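Local coordinates for trehalose-6-phosphate phosphatase-related protein (PDB 1U02) that removes the phosphate from trehalose 6-phosphate to give free trehalose, using magnesium as cofactor, at residues S22-S33 against S53-N61; D40-E50 against I60-C69. All coordinates share one frame; numbering follows the deposited sequence.

Contact 1: residues S22-S33 against S53-N61; sequences SYADAGLLSLIS and SRFLPLDIN. With NA (sodium ion), chain C.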
loop_
_atom_site.group_PDB
_atom_site.type_symbol
_atom_site.label_atom_id
_atom_site.label_comp_id
_atom_site.label_asym_id
_atom_site.label_seq_id
_atom_site.Cartn_x
_atom_site.Cartn_y
_atom_site.Cartn_z
ATOM N N SER A 22 -2.879 11.239 -5.334
ATOM C CA SER A 22 -1.700 10.506 -5.795
ATOM C C SER A 22 -1.766 9.712 -7.101
ATOM O O SER A 22 -1.366 8.544 -7.150
ATOM C CB SER A 22 -1.201 9.597 -4.672
ATOM O OG SER A 22 -0.863 10.373 -3.534
ATOM N N TYR A 23 -2.261 10.349 -8.156
ATOM C CA TYR A 23 -2.328 9.709 -9.466
ATOM C C TYR A 23 -0.924 9.703 -10.063
ATOM O O TYR A 23 -0.149 10.626 -9.834
ATOM C CB TYR A 23 -3.273 10.480 -10.377
ATOM C CG TYR A 23 -4.719 10.227 -10.056
ATOM C CD1 TYR A 23 -5.510 9.464 -10.907
ATOM C CD2 TYR A 23 -5.295 10.734 -8.892
ATOM C CE1 TYR A 23 -6.847 9.213 -10.612
ATOM C CE2 TYR A 23 -6.630 10.488 -8.586
ATOM C CZ TYR A 23 -7.396 9.728 -9.454
ATOM O OH TYR A 23 -8.725 9.497 -9.178
ATOM N N ALA A 24 -0.604 8.664 -10.827
ATOM C CA ALA A 24 0.712 8.554 -11.442
ATOM C C ALA A 24 0.853 9.562 -12.582
ATOM O O ALA A 24 -0.062 9.713 -13.398
ATOM C CB ALA A 24 0.918 7.143 -11.978
ATOM N N ASP A 25 1.984 10.259 -12.634
ATOM C CA ASP A 25 2.217 11.218 -13.715
ATOM C C ASP A 25 2.721 10.456 -14.936
ATOM O O ASP A 25 3.034 9.268 -14.841
ATOM C CB ASP A 25 3.226 12.310 -13.307
ATOM C CG ASP A 25 4.564 11.752 -12.844
ATOM O OD1 ASP A 25 4.958 10.652 -13.286
ATOM O OD2 ASP A 25 5.242 12.435 -12.044
ATOM N N ALA A 26 2.784 11.135 -16.080
ATOM C CA ALA A 26 3.236 10.518 -17.325
ATOM C C ALA A 26 4.567 9.788 -17.179
ATOM O O ALA A 26 4.765 8.726 -17.769
ATOM C CB ALA A 26 3.340 11.578 -18.425
ATOM N N GLY A 27 5.481 10.360 -16.402
ATOM C CA GLY A 27 6.780 9.734 -16.216
ATOM C C GLY A 27 6.685 8.349 -15.602
ATOM O O GLY A 27 7.327 7.399 -16.067
ATOM N N LEU A 28 5.877 8.229 -14.556
ATOM C CA LEU A 28 5.704 6.949 -13.885
ATOM C C LEU A 28 4.949 5.977 -14.793
ATOM O O LEU A 28 5.262 4.783 -14.833
ATOM C CB LEU A 28 4.950 7.129 -12.559
ATOM C CG LEU A 28 4.709 5.849 -11.742
ATOM C CD1 LEU A 28 6.033 5.123 -11.516
ATOM C CD2 LEU A 28 4.045 6.190 -10.408
ATOM N N LEU A 29 3.960 6.485 -15.522
ATOM C CA LEU A 29 3.183 5.640 -16.424
ATOM C C LEU A 29 4.101 4.999 -17.467
ATOM O O LEU A 29 3.975 3.814 -17.767
ATOM C CB LEU A 29 2.083 6.462 -17.113
ATOM C CG LEU A 29 0.938 6.907 -16.189
ATOM C CD1 LEU A 29 0.023 7.904 -16.893
ATOM C CD2 LEU A 29 0.151 5.678 -15.748
ATOM N N SER A 30 5.033 5.779 -18.006
ATOM C CA SER A 30 5.968 5.274 -19.014
ATOM C C SER A 30 6.906 4.221 -18.413
ATOM O O SER A 30 7.104 3.148 -18.991
ATOM C CB SER A 30 6.778 6.441 -19.595
ATOM O OG SER A 30 7.842 5.989 -20.419
ATOM N N LEU A 31 7.470 4.532 -17.246
ATOM C CA LEU A 31 8.391 3.628 -16.557
ATOM C C LEU A 31 7.786 2.265 -16.247
ATOM O O LEU A 31 8.387 1.230 -16.530
ATOM C CB LEU A 31 8.862 4.254 -15.245
ATOM C CG LEU A 31 10.018 5.247 -15.291
ATOM C CD1 LEU A 31 10.175 5.881 -13.917
ATOM C CD2 LEU A 31 11.302 4.533 -15.705
ATOM N N ILE A 32 6.598 2.266 -15.654
ATOM C CA ILE A 32 5.941 1.017 -15.295
ATOM C C ILE A 32 5.439 0.301 -16.542
ATOM O O ILE A 32 5.483 -0.927 -16.618
ATOM C CB ILE A 32 4.778 1.272 -14.300
ATOM C CG1 ILE A 32 5.330 1.906 -13.018
ATOM C CG2 ILE A 32 4.083 -0.034 -13.955
ATOM C CD1 ILE A 32 6.378 1.049 -12.317
ATOM N N SER A 33 4.972 1.075 -17.516
ATOM C CA SER A 33 4.497 0.514 -18.776
ATOM C C SER A 33 5.623 -0.317 -19.392
ATOM O O SER A 33 5.408 -1.447 -19.825
ATOM C CB SER A 33 4.092 1.637 -19.739
ATOM O OG SER A 33 3.743 1.116 -21.010
ATOM N N SER A 53 -6.057 1.109 -9.539
ATOM C CA SER A 53 -6.565 1.003 -10.904
ATOM C C SER A 53 -6.763 2.369 -11.555
ATOM O O SER A 53 -6.519 2.525 -12.750
ATOM C CB SER A 53 -7.874 0.206 -10.933
ATOM O OG SER A 53 -7.626 -1.163 -10.639
ATOM N N ARG A 54 -7.207 3.361 -10.788
ATOM C CA ARG A 54 -7.363 4.681 -11.381
ATOM C C ARG A 54 -6.062 5.485 -11.283
ATOM O O ARG A 54 -5.764 6.282 -12.174
ATOM C CB ARG A 54 -8.534 5.452 -10.756
ATOM C CG ARG A 54 -8.461 5.750 -9.276
ATOM C CD ARG A 54 -9.717 6.536 -8.865
ATOM N NE ARG A 54 -9.702 6.944 -7.462
ATOM C CZ ARG A 54 -10.289 6.270 -6.477
ATOM N NH1 ARG A 54 -10.946 5.147 -6.731
ATOM N NH2 ARG A 54 -10.221 6.727 -5.233
ATOM N N PHE A 55 -5.286 5.272 -10.221
ATOM C CA PHE A 55 -4.011 5.983 -10.070
ATOM C C PHE A 55 -3.018 5.566 -11.147
ATOM O O PHE A 55 -2.316 6.398 -11.716
ATOM C CB PHE A 55 -3.334 5.674 -8.728
ATOM C CG PHE A 55 -3.952 6.355 -7.536
ATOM C CD1 PHE A 55 -4.697 7.529 -7.668
ATOM C CD2 PHE A 55 -3.726 5.845 -6.258
ATOM C CE1 PHE A 55 -5.207 8.184 -6.536
ATOM C CE2 PHE A 55 -4.227 6.488 -5.125
ATOM C CZ PHE A 55 -4.967 7.659 -5.262
ATOM N N LEU A 56 -2.961 4.262 -11.399
ATOM C CA LEU A 56 -2.028 3.666 -12.353
ATOM C C LEU A 56 -2.797 2.722 -13.281
ATOM O O LEU A 56 -2.697 1.502 -13.146
ATOM C CB LEU A 56 -0.986 2.866 -11.565
ATOM C CG LEU A 56 0.281 2.333 -12.217
ATOM C CD1 LEU A 56 1.211 3.504 -12.505
ATOM C CD2 LEU A 56 0.969 1.339 -11.272
ATOM N N PRO A 57 -3.539 3.270 -14.255
ATOM C CA PRO A 57 -4.326 2.444 -15.183
ATOM C C PRO A 57 -3.545 1.633 -16.214
ATOM O O PRO A 57 -3.758 1.766 -17.422
ATOM C CB PRO A 57 -5.277 3.459 -15.818
ATOM C CG PRO A 57 -4.437 4.698 -15.899
ATOM C CD PRO A 57 -3.634 4.704 -14.595
ATOM N N LEU A 58 -2.655 0.774 -15.724
ATOM C CA LEU A 58 -1.833 -0.067 -16.584
ATOM C C LEU A 58 -2.163 -1.532 -16.356
ATOM O O LEU A 58 -2.772 -1.898 -15.347
ATOM C CB LEU A 58 -0.345 0.147 -16.284
ATOM C CG LEU A 58 0.217 1.558 -16.454
ATOM C CD1 LEU A 58 1.656 1.589 -15.957
ATOM C CD2 LEU A 58 0.132 1.975 -17.914
ATOM N N ASP A 59 -1.738 -2.367 -17.294
ATOM C CA ASP A 59 -1.971 -3.798 -17.204
ATOM C C ASP A 59 -0.908 -4.447 -16.322
ATOM O O ASP A 59 0.105 -4.946 -16.817
ATOM C CB ASP A 59 -1.945 -4.416 -18.607
ATOM C CG ASP A 59 -2.096 -5.922 -18.586
ATOM O OD1 ASP A 59 -2.987 -6.425 -17.865
ATOM O OD2 ASP A 59 -1.325 -6.603 -19.300
ATOM N N ILE A 60 -1.129 -4.407 -15.012
ATOM C CA ILE A 60 -0.205 -5.004 -14.053
ATOM C C ILE A 60 -1.001 -5.666 -12.943
ATOM O O ILE A 60 -2.177 -5.367 -12.760
ATOM C CB ILE A 60 0.745 -3.956 -13.401
ATOM C CG1 ILE A 60 0.008 -2.639 -13.157
ATOM C CG2 ILE A 60 1.978 -3.751 -14.267
ATOM C CD1 ILE A 60 -0.983 -2.677 -12.045
ATOM N N ASN A 61 -0.353 -6.567 -12.212
ATOM C CA ASN A 61 -1.000 -7.252 -11.104
ATOM C C ASN A 61 -0.832 -6.434 -9.833
ATOM O O ASN A 61 0.044 -5.571 -9.744
ATOM C CB ASN A 61 -0.401 -8.647 -10.908
ATOM C CG ASN A 61 -0.758 -9.596 -12.038
ATOM O OD1 ASN A 61 -1.881 -9.582 -12.539
ATOM N ND2 ASN A 61 0.193 -10.430 -12.436
HETATM NA NA NA C . 0.963 9.307 -1.812
HETATM O O HOH W 1 -2.560 8.354 -13.640
HETATM O O HOH W 2 0.469 10.322 0.454
#
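Phe-55 is gripped between a carbonyl oxygen and an aromatic face: Ser-22 O sits over one face of its ring, 3.4 Å from CG, while its CD1-CE1 edge is driven into the face of Tyr-23. This T-shaped pair, with centroids 4.8 Å apart and planes at 79°, ties the end of helix 49-55 to the loop 22-25 that leads into helix 26-38; in the Rossmann-like HAD fold these two helices precede and follow strand 40-44 along the chain. Phe-55 CG lies anti to its own carbonyl carbon (chi1 -75°), which sets the ring beside the backbone N, where it meets Ser-22 O and Tyr-23. Beyond the ring, Tyr-23 OH lies against the aliphatic part of Arg-54, 3.1 Å from CD, with ring and guanidinium planes 43° apart. With an alanine in place of Phe-55, the face of Tyr-23 would probably lose its edge partner and a gap would open beneath Ser-22 O, beside Tyr-8 of the probable substrate site. The backbones are tied by Ala-24 N, which donates to Phe-55 O at 3.0 Å, and one water donates to both Phe-55 O and Ala-24 O; the last carbonyl of the short helix thus takes two bonds.

Further along, the contact turns apolar. Leu-56 CD1 touches both Ala-24 CB and Leu-29 CD2, and Leu-58 CD1 presses on CB and CG2 of Ile-32, 3.5 Å from CG2, the two side chains crossing at about a right angle. Asp-25 caps helix 26-38 through OD1, which accepts from Leu-28 N and also pairs with Arg-216. At the other end Ser-22 OG binds a sodium ion at 2.7 Å, a site completed by Asp-9, Pro-14 O and a water.

Contact 2: residues D40-E50 against I60-C69; sequences DTYIVTGRSPE and INMICYHGAC. With GOL (glycerol), chain F.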
loop_
_atom_site.group_PDB
_atom_site.type_symbol
_atom_site.label_atom_id
_atom_site.label_comp_id
_atom_site.label_asym_id
_atom_site.label_seq_id
_atom_site.Cartn_x
_atom_site.Cartn_y
_atom_site.Cartn_z
ATOM N N ASP A 40 7.388 -9.648 -14.481
ATOM C CA ASP A 40 6.059 -9.899 -13.931
ATOM C C ASP A 40 6.000 -8.881 -12.790
ATOM O O ASP A 40 6.567 -9.091 -11.716
ATOM C CB ASP A 40 5.955 -11.323 -13.376
ATOM C CG ASP A 40 4.520 -11.725 -13.062
ATOM O OD1 ASP A 40 3.680 -10.826 -12.842
ATOM O OD2 ASP A 40 4.232 -12.941 -13.021
ATOM N N THR A 41 5.323 -7.771 -13.039
ATOM C CA THR A 41 5.248 -6.690 -12.070
ATOM C C THR A 41 4.013 -6.653 -11.182
ATOM O O THR A 41 2.885 -6.796 -11.655
ATOM C CB THR A 41 5.385 -5.344 -12.802
ATOM O OG1 THR A 41 6.541 -5.392 -13.652
ATOM C CG2 THR A 41 5.540 -4.205 -11.808
ATOM N N TYR A 42 4.248 -6.457 -9.885
ATOM C CA TYR A 42 3.187 -6.374 -8.891
ATOM C C TYR A 42 3.286 -5.086 -8.089
ATOM O O TYR A 42 4.366 -4.721 -7.620
ATOM C CB TYR A 42 3.288 -7.532 -7.891
ATOM C CG TYR A 42 2.811 -8.867 -8.386
ATOM C CD1 TYR A 42 1.532 -9.321 -8.082
ATOM C CD2 TYR A 42 3.648 -9.697 -9.124
ATOM C CE1 TYR A 42 1.097 -10.575 -8.493
ATOM C CE2 TYR A 42 3.221 -10.958 -9.547
ATOM C CZ TYR A 42 1.944 -11.387 -9.224
ATOM O OH TYR A 42 1.517 -12.635 -9.614
ATOM N N ILE A 43 2.164 -4.394 -7.942
ATOM C CA ILE A 43 2.128 -3.206 -7.101
ATOM C C ILE A 43 1.632 -3.794 -5.781
ATOM O O ILE A 43 0.633 -4.511 -5.767
ATOM C CB ILE A 43 1.094 -2.157 -7.584
ATOM C CG1 ILE A 43 1.521 -1.569 -8.933
ATOM C CG2 ILE A 43 0.968 -1.047 -6.541
ATOM C CD1 ILE A 43 2.867 -0.874 -8.901
ATOM N N VAL A 44 2.334 -3.526 -4.683
ATOM C CA VAL A 44 1.924 -4.043 -3.378
ATOM C C VAL A 44 1.627 -2.825 -2.522
ATOM O O VAL A 44 2.515 -2.022 -2.253
ATOM C CB VAL A 44 3.033 -4.887 -2.732
ATOM C CG1 VAL A 44 2.547 -5.459 -1.409
ATOM C CG2 VAL A 44 3.439 -6.009 -3.679
ATOM N N THR A 45 0.385 -2.706 -2.069
ATOM C CA THR A 45 -0.014 -1.514 -1.342
ATOM C C THR A 45 -1.108 -1.758 -0.310
ATOM O O THR A 45 -1.694 -2.840 -0.247
ATOM C CB THR A 45 -0.528 -0.494 -2.375
ATOM O OG1 THR A 45 -1.048 0.671 -1.728
ATOM C CG2 THR A 45 -1.632 -1.144 -3.218
ATOM N N GLY A 46 -1.378 -0.735 0.494
ATOM C CA GLY A 46 -2.439 -0.825 1.480
ATOM C C GLY A 46 -3.686 -0.228 0.841
ATOM O O GLY A 46 -4.787 -0.303 1.390
ATOM N N ARG A 47 -3.497 0.378 -0.329
ATOM C CA ARG A 47 -4.591 0.987 -1.085
ATOM C C ARG A 47 -5.495 -0.119 -1.620
ATOM O O ARG A 47 -5.124 -1.290 -1.610
ATOM C CB ARG A 47 -4.048 1.770 -2.283
ATOM C CG ARG A 47 -3.117 2.921 -1.952
ATOM C CD ARG A 47 -3.873 4.211 -1.682
ATOM N NE ARG A 47 -2.958 5.347 -1.690
ATOM C CZ ARG A 47 -3.330 6.620 -1.734
ATOM N NH1 ARG A 47 -4.616 6.939 -1.775
ATOM N NH2 ARG A 47 -2.405 7.574 -1.744
ATOM N N SER A 48 -6.675 0.268 -2.095
ATOM C CA SER A 48 -7.633 -0.673 -2.661
ATOM C C SER A 48 -7.345 -0.842 -4.152
ATOM O O SER A 48 -6.605 -0.060 -4.748
ATOM C CB SER A 48 -9.053 -0.128 -2.508
ATOM O OG SER A 48 -9.182 1.097 -3.224
ATOM N N PRO A 49 -7.936 -1.873 -4.775
ATOM C CA PRO A 49 -7.728 -2.111 -6.206
ATOM C C PRO A 49 -8.356 -0.966 -7.001
ATOM O O PRO A 49 -7.861 -0.587 -8.061
ATOM C CB PRO A 49 -8.455 -3.432 -6.462
ATOM C CG PRO A 49 -8.511 -4.085 -5.124
ATOM C CD PRO A 49 -8.745 -2.946 -4.173
ATOM N N GLU A 50 -9.456 -0.421 -6.488
ATOM C CA GLU A 50 -10.122 0.677 -7.177
ATOM C C GLU A 50 -9.193 1.891 -7.220
ATOM O O GLU A 50 -9.160 2.613 -8.216
ATOM C CB GLU A 50 -11.440 1.054 -6.480
ATOM C CG GLU A 50 -12.535 -0.004 -6.539
ATOM C CD GLU A 50 -12.186 -1.258 -5.756
ATOM O OE1 GLU A 50 -11.783 -1.130 -4.582
ATOM O OE2 GLU A 50 -12.320 -2.371 -6.311
ATOM N N ILE A 60 -1.129 -4.407 -15.012
ATOM C CA ILE A 60 -0.205 -5.004 -14.053
ATOM C C ILE A 60 -1.001 -5.666 -12.943
ATOM O O ILE A 60 -2.177 -5.367 -12.760
ATOM C CB ILE A 60 0.745 -3.956 -13.401
ATOM C CG1 ILE A 60 0.008 -2.639 -13.157
ATOM C CG2 ILE A 60 1.978 -3.751 -14.267
ATOM C CD1 ILE A 60 -0.983 -2.677 -12.045
ATOM N N ASN A 61 -0.353 -6.567 -12.212
ATOM C CA ASN A 61 -1.000 -7.252 -11.104
ATOM C C ASN A 61 -0.832 -6.434 -9.833
ATOM O O ASN A 61 0.044 -5.571 -9.744
ATOM C CB ASN A 61 -0.401 -8.647 -10.908
ATOM C CG ASN A 61 -0.758 -9.596 -12.038
ATOM O OD1 ASN A 61 -1.881 -9.582 -12.539
ATOM N ND2 ASN A 61 0.193 -10.430 -12.436
HETATM N N MSE A 62 -1.669 -6.702 -8.841
HETATM C CA MSE A 62 -1.563 -5.962 -7.604
HETATM C C MSE A 62 -2.035 -6.728 -6.383
HETATM O O MSE A 62 -2.954 -7.547 -6.449
HETATM C CB MSE A 62 -2.327 -4.636 -7.723
HETATM C CG MSE A 62 -3.781 -4.782 -8.132
HETATM SE SE MSE A 62 -4.665 -3.080 -8.514
HETATM C CE MSE A 62 -4.015 -2.776 -10.300
ATOM N N ILE A 63 -1.355 -6.467 -5.275
ATOM C CA ILE A 63 -1.684 -7.051 -3.989
ATOM C C ILE A 63 -2.124 -5.815 -3.208
ATOM O O ILE A 63 -1.304 -4.950 -2.905
ATOM C CB ILE A 63 -0.440 -7.697 -3.320
ATOM C CG1 ILE A 63 0.019 -8.907 -4.141
ATOM C CG2 ILE A 63 -0.773 -8.139 -1.899
ATOM C CD1 ILE A 63 1.330 -9.518 -3.665
ATOM N N CYS A 64 -3.420 -5.718 -2.915
ATOM C CA CYS A 64 -3.963 -4.558 -2.205
ATOM C C CYS A 64 -4.365 -4.836 -0.763
ATOM O O CYS A 64 -4.412 -5.990 -0.337
ATOM C CB CYS A 64 -5.167 -4.011 -2.975
ATOM S SG CYS A 64 -4.753 -3.519 -4.673
ATOM N N TYR A 65 -4.651 -3.768 -0.018
ATOM C CA TYR A 65 -5.042 -3.881 1.390
ATOM C C TYR A 65 -4.012 -4.708 2.164
ATOM O O TYR A 65 -4.370 -5.499 3.043
ATOM C CB TYR A 65 -6.413 -4.556 1.523
ATOM C CG TYR A 65 -7.579 -3.830 0.887
ATOM C CD1 TYR A 65 -7.994 -2.584 1.357
ATOM C CD2 TYR A 65 -8.307 -4.417 -0.147
ATOM C CE1 TYR A 65 -9.108 -1.941 0.819
ATOM C CE2 TYR A 65 -9.426 -3.784 -0.696
ATOM C CZ TYR A 65 -9.821 -2.549 -0.204
ATOM O OH TYR A 65 -10.945 -1.945 -0.710
ATOM N N HIS A 66 -2.738 -4.531 1.830
ATOM C CA HIS A 66 -1.663 -5.263 2.495
ATOM C C HIS A 66 -1.829 -6.778 2.356
ATOM O O HIS A 66 -1.281 -7.547 3.151
ATOM C CB HIS A 66 -1.599 -4.878 3.980
ATOM C CG HIS A 66 -1.092 -3.489 4.224
ATOM N ND1 HIS A 66 0.246 -3.168 4.187
ATOM C CD2 HIS A 66 -1.751 -2.333 4.480
ATOM C CE1 HIS A 66 0.393 -1.873 4.410
ATOM N NE2 HIS A 66 -0.804 -1.343 4.591
ATOM N N GLY A 67 -2.587 -7.197 1.343
ATOM C CA GLY A 67 -2.790 -8.618 1.110
ATOM C C GLY A 67 -4.208 -9.159 1.214
ATOM O O GLY A 67 -4.448 -10.301 0.829
ATOM N N ALA A 68 -5.155 -8.363 1.708
ATOM C CA ALA A 68 -6.533 -8.839 1.849
ATOM C C ALA A 68 -7.216 -9.128 0.514
ATOM O O ALA A 68 -8.105 -9.974 0.433
ATOM C CB ALA A 68 -7.360 -7.832 2.644
ATOM N N CYS A 69 -6.807 -8.420 -0.530
ATOM C CA CYS A 69 -7.395 -8.604 -1.849
ATOM C C CYS A 69 -6.344 -8.344 -2.910
ATOM O O CYS A 69 -5.501 -7.466 -2.752
ATOM C CB CYS A 69 -8.569 -7.633 -2.034
ATOM S SG CYS A 69 -9.577 -7.909 -3.507
HETATM C C1 GOL F . 2.233 -8.748 -15.044
HETATM O O1 GOL F . 1.622 -8.330 -13.620
HETATM C C2 GOL F . 2.799 -7.866 -15.965
HETATM O O2 GOL F . 4.056 -7.531 -15.617
HETATM C C3 GOL F . 1.998 -7.640 -16.843
HETATM O O3 GOL F . 0.667 -7.693 -17.659
HETATM O O HOH W 3 -12.108 -3.000 -2.855
#
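Asn-61 lies alongside Tyr-42 where strands 40-44 and 61-64 pair in parallel, the two ends of a beta-alpha-beta crossover through helix 49-55. Its CB rests over one face of the Tyr-42 ring, 3.8 Å from the centroid, a CH-pi contact. CG, anti to the carbonyl carbon (chi1 -69°), carries the amide on beside the ring, the two planes 43° apart. At the tip ND2 comes 2.8 Å from O1 of a glycerol, with Asp-40 OD1 farther off, while OD1 accepts from Asn-73 N. The glycerol, probably from the crystallisation liquor, hydrogen-bonds Thr-41 N and O.

Between the strands, Ile-43 N donates to Asn-61 O, Ile-63 N to Ile-43 O at 2.8 Å, and Thr-45 N to Ile-63 O. Ile-63 lies alongside Val-44 on the face that carries Tyr-42; Met-62, a selenomethionine, lies beside Ile-43 on the other and sets SE 4.0 Å from Pro-49 CA. Past the strand ends Thr-45 O accepts from His-66 N and Arg-47 O from Tyr-65 N. There His-66 lays its ring over Gly-46 CA, 3.4 Å from CD2, leaving no room for a side chain on that glycine. Ser-48 CA lies over a face of the Tyr-65 ring, whose OH shares a water with Glu-50 OE1.

Thr-45 OG1 accepts from Arg-47 N in an ST turn, and Arg-47 reaches on to a salt bridge with Asp-9, a magnesium ligand. With its N and O both bonded, the Arg-47 backbone is held in place, consistent with a guanidinium positioned beside the metal site.

Contact 2 is the buried one, its centre about 7 Å from the centre of the chain, whereas contact 1, with its centre about 15 Å from that point, is partly exposed. Both use helix 49-55 and share Ile-60 and Asn-61, where the loop of contact 1 becomes the strand of contact 2. Their chemistry follows their place: contact 2 is governed by successive main-chain bonds within the sheet, contact 1 by aromatic and leucine-rich packing with a single direct backbone bond. They meet where Leu-56 CD2 packs on Ile-43 CD1 and where both Phe-55 and Ser-22 touch the Arg-47 guanidinium, so the outer layer and the sheet converge beside Asp-9.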